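Local coordinates for protein putative triphosphoribosyl-dephospho-coA synthase (Archaeoglobus fulgidus DSM 4304, PDB 3H9P) that is of unknown function but belongs to the CitG family and may, as its relatives do, make triphosphoribosyl-dephospho-CoA from ATP and dephospho-CoA, at residues A[34-39]-A[85-90]; A[25-30]-A[62-67]. All coordinates share one frame; numbering follows the deposited sequence.

Contact 1 of 2, residues A[34-39]-A[85-90]; sequences RIIGEG and NRLRRT
The guanidinium of Arg-34 lies against that of Arg-86, their centres 4.5 Å apart and their planes turned by 25°. Arg-34 NH1 sits over one face of the Arg-86 group, offset toward the rim, and is 3.5 Å from Arg-86 NH2. The Arg-34 chain bends at chi2 (-87°, about CB-CG), and its CD comes within 4.0 Å of Arg-86 NE. The Arg-86 chain runs extended from CG to NE, which carries its guanidinium from helix 76-88 to Arg-34.

Two like charges meet here, but Arg-34 NH1 has a salt bridge to Asp-72 and a hydrogen bond to the backbone O of Ser-69. Arg-86 NH1 makes a weak hydrogen bond to Ser-70. Replacing Arg-86 by an alanine would probably leave the Arg-34 guanidinium without its stacking partner and Ser-70 without that weak bond.

Beside the arginines the contact is apolar. Ile-36 CG1 meets Thr-90 CG2 at 4.0 Å, and Ile-36 CG2 lies 4.2 Å from Leu-87 CD2. Thr-90 turns its methyl to Ile-36 while OG1 bonds back to Leu-87 O at 2.5 Å. OG1 also has a hydrogen bond with Leu-133 N. Leu-87 O accepts from Thr-90 N as well, near the C-terminal end of helix 76-88.

The chemistry is a stacked arginine pair beside an apolar patch. The salt bridge to Asp-72 probably balances the charge of Arg-34 and helps the two guanidinium groups to stack.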
loop_
_atom_site.group_PDB
_atom_site.type_symbol
_atom_site.label_atom_id
_atom_site.label_comp_id
_atom_site.label_asym_id
_atom_site.label_seq_id
_atom_site.Cartn_x
_atom_site.Cartn_y
_atom_site.Cartn_z
ATOM N N ARG A 34 -28.109 8.940 1.500
ATOM C CA ARG A 34 -26.943 9.501 0.783
ATOM C C ARG A 34 -25.679 9.439 1.651
ATOM O O ARG A 34 -24.799 10.285 1.562
ATOM C CB ARG A 34 -27.200 10.964 0.355
ATOM C CG ARG A 34 -28.585 11.263 -0.138
ATOM C CD ARG A 34 -28.727 11.008 -1.602
ATOM N NE ARG A 34 -30.055 11.362 -2.113
ATOM C CZ ARG A 34 -30.336 11.620 -3.395
ATOM N NH1 ARG A 34 -29.383 11.575 -4.337
ATOM N NH2 ARG A 34 -31.583 11.932 -3.747
ATOM N N ILE A 35 -25.623 8.423 2.485
ATOM C CA ILE A 35 -24.621 8.222 3.506
ATOM C C ILE A 35 -23.526 7.324 2.937
ATOM O O ILE A 35 -23.719 6.127 2.882
ATOM C CB ILE A 35 -25.312 7.364 4.584
ATOM C CG1 ILE A 35 -26.371 6.459 3.839
ATOM C CG2 ILE A 35 -25.902 8.242 5.690
ATOM C CD1 ILE A 35 -26.475 4.975 4.245
ATOM N N ILE A 36 -22.364 7.841 2.559
ATOM C CA ILE A 36 -21.418 6.978 1.831
ATOM C C ILE A 36 -20.806 5.865 2.714
ATOM O O ILE A 36 -20.983 4.685 2.421
ATOM C CB ILE A 36 -20.309 7.754 1.062
ATOM C CG1 ILE A 36 -20.894 8.810 0.103
ATOM C CG2 ILE A 36 -19.323 6.760 0.313
ATOM C CD1 ILE A 36 -21.910 8.324 -0.850
ATOM N N GLY A 37 -20.076 6.273 3.757
ATOM C CA GLY A 37 -19.387 5.383 4.681
ATOM C C GLY A 37 -20.283 4.301 5.252
ATOM O O GLY A 37 -20.016 3.100 5.095
ATOM N N GLU A 38 -21.334 4.736 5.943
ATOM C CA GLU A 38 -22.336 3.840 6.502
ATOM C C GLU A 38 -22.859 2.887 5.451
ATOM O O GLU A 38 -23.044 1.705 5.727
ATOM C CB GLU A 38 -23.528 4.634 7.055
ATOM C CG GLU A 38 -23.453 4.914 8.513
ATOM C CD GLU A 38 -22.860 3.743 9.287
ATOM O OE1 GLU A 38 -23.527 2.675 9.356
ATOM O OE2 GLU A 38 -21.721 3.899 9.799
ATOM N N GLY A 39 -23.107 3.423 4.263
ATOM C CA GLY A 39 -23.594 2.647 3.133
ATOM C C GLY A 39 -22.701 1.485 2.745
ATOM O O GLY A 39 -23.177 0.342 2.570
ATOM N N ASN A 85 -18.660 14.839 -6.215
ATOM C CA ASN A 85 -19.040 15.960 -5.363
ATOM C C ASN A 85 -19.510 15.520 -3.962
ATOM O O ASN A 85 -19.066 16.058 -2.955
ATOM C CB ASN A 85 -20.099 16.806 -6.067
ATOM C CG ASN A 85 -19.518 17.620 -7.247
ATOM O OD1 ASN A 85 -18.319 17.937 -7.276
ATOM N ND2 ASN A 85 -20.369 17.973 -8.209
ATOM N N ARG A 86 -20.372 14.510 -3.895
ATOM C CA ARG A 86 -20.721 13.952 -2.611
ATOM C C ARG A 86 -19.512 13.374 -1.873
ATOM O O ARG A 86 -19.422 13.474 -0.659
ATOM C CB ARG A 86 -21.848 12.916 -2.722
ATOM C CG ARG A 86 -23.196 13.545 -2.928
ATOM C CD ARG A 86 -24.373 12.516 -2.821
ATOM N NE ARG A 86 -25.624 13.274 -2.776
ATOM C CZ ARG A 86 -26.308 13.651 -3.859
ATOM N NH1 ARG A 86 -25.897 13.299 -5.083
ATOM N NH2 ARG A 86 -27.403 14.382 -3.717
ATOM N N LEU A 87 -18.577 12.780 -2.601
ATOM C CA LEU A 87 -17.363 12.211 -1.968
ATOM C C LEU A 87 -16.505 13.282 -1.297
ATOM O O LEU A 87 -15.960 13.071 -0.196
ATOM C CB LEU A 87 -16.534 11.430 -3.004
ATOM C CG LEU A 87 -17.070 10.036 -3.310
ATOM C CD1 LEU A 87 -16.522 9.533 -4.663
ATOM C CD2 LEU A 87 -16.769 9.039 -2.188
ATOM N N ARG A 88 -16.394 14.431 -1.969
ATOM C CA ARG A 88 -15.677 15.577 -1.439
ATOM C C ARG A 88 -16.399 16.145 -0.205
ATOM O O ARG A 88 -15.775 16.767 0.637
ATOM C CB ARG A 88 -15.563 16.695 -2.485
ATOM C CG ARG A 88 -14.869 16.376 -3.787
ATOM C CD ARG A 88 -14.968 17.610 -4.739
ATOM N NE ARG A 88 -14.053 17.490 -5.877
ATOM C CZ ARG A 88 -14.391 17.464 -7.172
ATOM N NH1 ARG A 88 -15.663 17.599 -7.551
ATOM N NH2 ARG A 88 -13.433 17.320 -8.099
ATOM N N ARG A 89 -17.711 15.977 -0.098
ATOM C CA ARG A 89 -18.406 16.551 1.062
ATOM C C ARG A 89 -18.554 15.534 2.194
ATOM O O ARG A 89 -19.283 15.787 3.149
ATOM C CB ARG A 89 -19.794 17.090 0.679
ATOM C CG ARG A 89 -19.799 18.340 -0.180
ATOM C CD ARG A 89 -21.109 18.486 -0.933
ATOM N NE ARG A 89 -20.919 19.406 -2.052
ATOM C CZ ARG A 89 -21.046 20.735 -1.976
ATOM N NH1 ARG A 89 -21.416 21.318 -0.831
ATOM N NH2 ARG A 89 -20.819 21.487 -3.053
ATOM N N THR A 90 -17.908 14.379 2.078
ATOM C CA THR A 90 -17.947 13.378 3.151
ATOM C C THR A 90 -17.131 13.934 4.304
ATOM O O THR A 90 -16.538 14.989 4.164
ATOM C CB THR A 90 -17.312 12.029 2.731
ATOM O OG1 THR A 90 -15.994 12.270 2.211
ATOM C CG2 THR A 90 -18.188 11.321 1.689
#

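Contact 2 of 2, residues A[25-30]-A[62-67]; sequences PAFLEV and LLLVPL
Val-30 and Val-65 meet through their methyl groups, CG2 of Val-30 lying 3.9 Å from CG1 of Val-65. The two side chains cross at about a right angle. Val-30 CG1 also rests 3.5 Å from the backbone O of Val-65. Val-30 CG1 is anti to the Val-30 backbone N (chi1 169°), and this turns it to the second helix.

Phe-27, one turn earlier, reaches the same valine from another side. Its CE1 is 4.0 Å from Val-65 CG2, which sits at the edge of the ring, near its plane. Val-65 thus gives one methyl to Val-30 and the other to Phe-27. The ring tip goes further, with CZ 4.3 Å from Leu-64 CD1.

Other helices complete the surroundings. Val-65 also packs on Val-40 of helix 36-46, and Leu-64 packs on Phe-241 of helix 230-246. On the backbone, Val-30 N bonds to Ala-26 O, part of the regular turn that spaces Val-30 from Phe-27. Pro-66 has no amide hydrogen to give to the turn before it, and helix 62-67 is kinked there.

The two segment axes approach to 9.9 Å, with their N-to-C directions 39° apart. This is plain apolar helix-helix packing within an all-helical fold. It joins helix 24-33 to helix 58-68 in the buried part of the chain.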
loop_
_atom_site.group_PDB
_atom_site.type_symbol
_atom_site.label_atom_id
_atom_site.label_comp_id
_atom_site.label_asym_id
_atom_site.label_seq_id
_atom_site.Cartn_x
_atom_site.Cartn_y
_atom_site.Cartn_z
ATOM N N PRO A 25 -31.163 -4.019 -0.049
ATOM C CA PRO A 25 -31.706 -3.137 0.993
ATOM C C PRO A 25 -30.761 -2.008 1.444
ATOM O O PRO A 25 -31.238 -0.895 1.702
ATOM C CB PRO A 25 -31.997 -4.082 2.178
ATOM C CG PRO A 25 -32.200 -5.433 1.549
ATOM C CD PRO A 25 -31.264 -5.449 0.327
ATOM N N ALA A 26 -29.459 -2.293 1.560
ATOM C CA ALA A 26 -28.452 -1.268 1.847
ATOM C C ALA A 26 -28.429 -0.204 0.757
ATOM O O ALA A 26 -28.333 0.989 1.044
ATOM C CB ALA A 26 -27.053 -1.908 1.941
ATOM N N PHE A 27 -28.514 -0.647 -0.499
ATOM C CA PHE A 27 -28.523 0.277 -1.626
ATOM C C PHE A 27 -29.725 1.213 -1.578
ATOM O O PHE A 27 -29.580 2.416 -1.831
ATOM C CB PHE A 27 -28.482 -0.458 -2.974
ATOM C CG PHE A 27 -27.189 -1.159 -3.265
ATOM C CD1 PHE A 27 -25.992 -0.744 -2.696
ATOM C CD2 PHE A 27 -27.163 -2.233 -4.134
ATOM C CE1 PHE A 27 -24.777 -1.398 -2.983
ATOM C CE2 PHE A 27 -25.947 -2.892 -4.423
ATOM C CZ PHE A 27 -24.764 -2.461 -3.823
ATOM N N LEU A 28 -30.903 0.686 -1.248
ATOM C CA LEU A 28 -32.107 1.529 -1.091
ATOM C C LEU A 28 -31.916 2.548 0.042
ATOM O O LEU A 28 -32.288 3.726 -0.077
ATOM C CB LEU A 28 -33.357 0.683 -0.867
ATOM C CG LEU A 28 -33.817 -0.239 -2.019
ATOM C CD1 LEU A 28 -35.083 -0.979 -1.656
ATOM C CD2 LEU A 28 -34.008 0.551 -3.331
ATOM N N GLU A 29 -31.272 2.107 1.110
ATOM C CA GLU A 29 -30.928 3.023 2.180
ATOM C C GLU A 29 -29.983 4.176 1.729
ATOM O O GLU A 29 -30.231 5.329 2.038
ATOM C CB GLU A 29 -30.400 2.244 3.376
ATOM C CG GLU A 29 -29.942 3.081 4.492
ATOM C CD GLU A 29 -29.909 2.316 5.828
ATOM O OE1 GLU A 29 -29.689 1.073 5.824
ATOM O OE2 GLU A 29 -30.128 2.972 6.874
ATOM N N VAL A 30 -28.940 3.842 0.965
ATOM C CA VAL A 30 -28.045 4.818 0.380
ATOM C C VAL A 30 -28.785 5.815 -0.506
ATOM O O VAL A 30 -28.559 7.044 -0.401
ATOM C CB VAL A 30 -26.896 4.080 -0.403
ATOM C CG1 VAL A 30 -26.069 5.035 -1.258
ATOM C CG2 VAL A 30 -26.002 3.206 0.576
ATOM N N LEU A 62 -17.549 -0.202 -2.568
ATOM C CA LEU A 62 -16.883 1.088 -2.412
ATOM C C LEU A 62 -17.032 1.919 -3.702
ATOM O O LEU A 62 -17.056 3.144 -3.659
ATOM C CB LEU A 62 -15.412 0.887 -2.033
ATOM C CG LEU A 62 -14.504 2.083 -1.798
ATOM C CD1 LEU A 62 -15.062 3.089 -0.746
ATOM C CD2 LEU A 62 -13.077 1.584 -1.437
ATOM N N LEU A 63 -17.096 1.231 -4.837
ATOM C CA LEU A 63 -17.353 1.866 -6.119
ATOM C C LEU A 63 -18.837 2.238 -6.254
ATOM O O LEU A 63 -19.180 3.382 -6.640
ATOM C CB LEU A 63 -16.925 0.973 -7.300
ATOM C CG LEU A 63 -15.437 0.792 -7.650
ATOM C CD1 LEU A 63 -15.213 -0.329 -8.684
ATOM C CD2 LEU A 63 -14.824 2.132 -8.164
ATOM N N LEU A 64 -19.718 1.314 -5.908
ATOM C CA LEU A 64 -21.153 1.517 -6.215
ATOM C C LEU A 64 -21.890 2.430 -5.284
ATOM O O LEU A 64 -22.725 3.184 -5.718
ATOM C CB LEU A 64 -21.894 0.187 -6.274
ATOM C CG LEU A 64 -21.562 -0.682 -7.495
ATOM C CD1 LEU A 64 -21.989 -2.120 -7.132
ATOM C CD2 LEU A 64 -22.260 -0.201 -8.775
ATOM N N VAL A 65 -21.575 2.379 -3.995
ATOM C CA VAL A 65 -22.299 3.190 -3.053
ATOM C C VAL A 65 -22.247 4.697 -3.385
ATOM O O VAL A 65 -23.273 5.383 -3.310
ATOM C CB VAL A 65 -21.887 2.796 -1.586
ATOM C CG1 VAL A 65 -22.355 3.782 -0.597
ATOM C CG2 VAL A 65 -22.418 1.398 -1.277
ATOM N N PRO A 66 -21.071 5.234 -3.756
ATOM C CA PRO A 66 -21.105 6.670 -4.104
ATOM C C PRO A 66 -21.941 6.999 -5.345
ATOM O O PRO A 66 -22.540 8.080 -5.384
ATOM C CB PRO A 66 -19.639 7.005 -4.381
ATOM C CG PRO A 66 -18.893 6.037 -3.620
ATOM C CD PRO A 66 -19.686 4.749 -3.694
ATOM N N LEU A 67 -21.970 6.090 -6.333
ATOM C CA LEU A 67 -22.817 6.293 -7.503
ATOM C C LEU A 67 -24.282 6.162 -7.139
ATOM O O LEU A 67 -25.086 6.937 -7.606
ATOM C CB LEU A 67 -22.483 5.315 -8.638
ATOM C CG LEU A 67 -21.009 5.280 -9.064
ATOM C CD1 LEU A 67 -20.727 4.051 -9.937
ATOM C CD2 LEU A 67 -20.520 6.591 -9.650
#

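How the contacts relate
Contacts 1 and 2 are neighbours, with centres 10 Å apart, and they touch directly. Ile-36 O lies 3.4 Å from Val-65 CG1, and Gly-39 CA lies 3.6 Å from Val-30 CG2. Pro-66 joins the two groups further: its CA is 3.7 Å from Ile-36 CD1 and its CG 3.9 Å from Leu-87 CD2. Helix 36-46 therefore packs against both helices of contact 2. The segments alternate along the chain, in the order 25-30, 34-39, 62-67, 85-90. Contact 1 is partly buried and polar at its arginine end, whereas contact 2 is buried and apolar. Neither can be tied to an active site on present evidence.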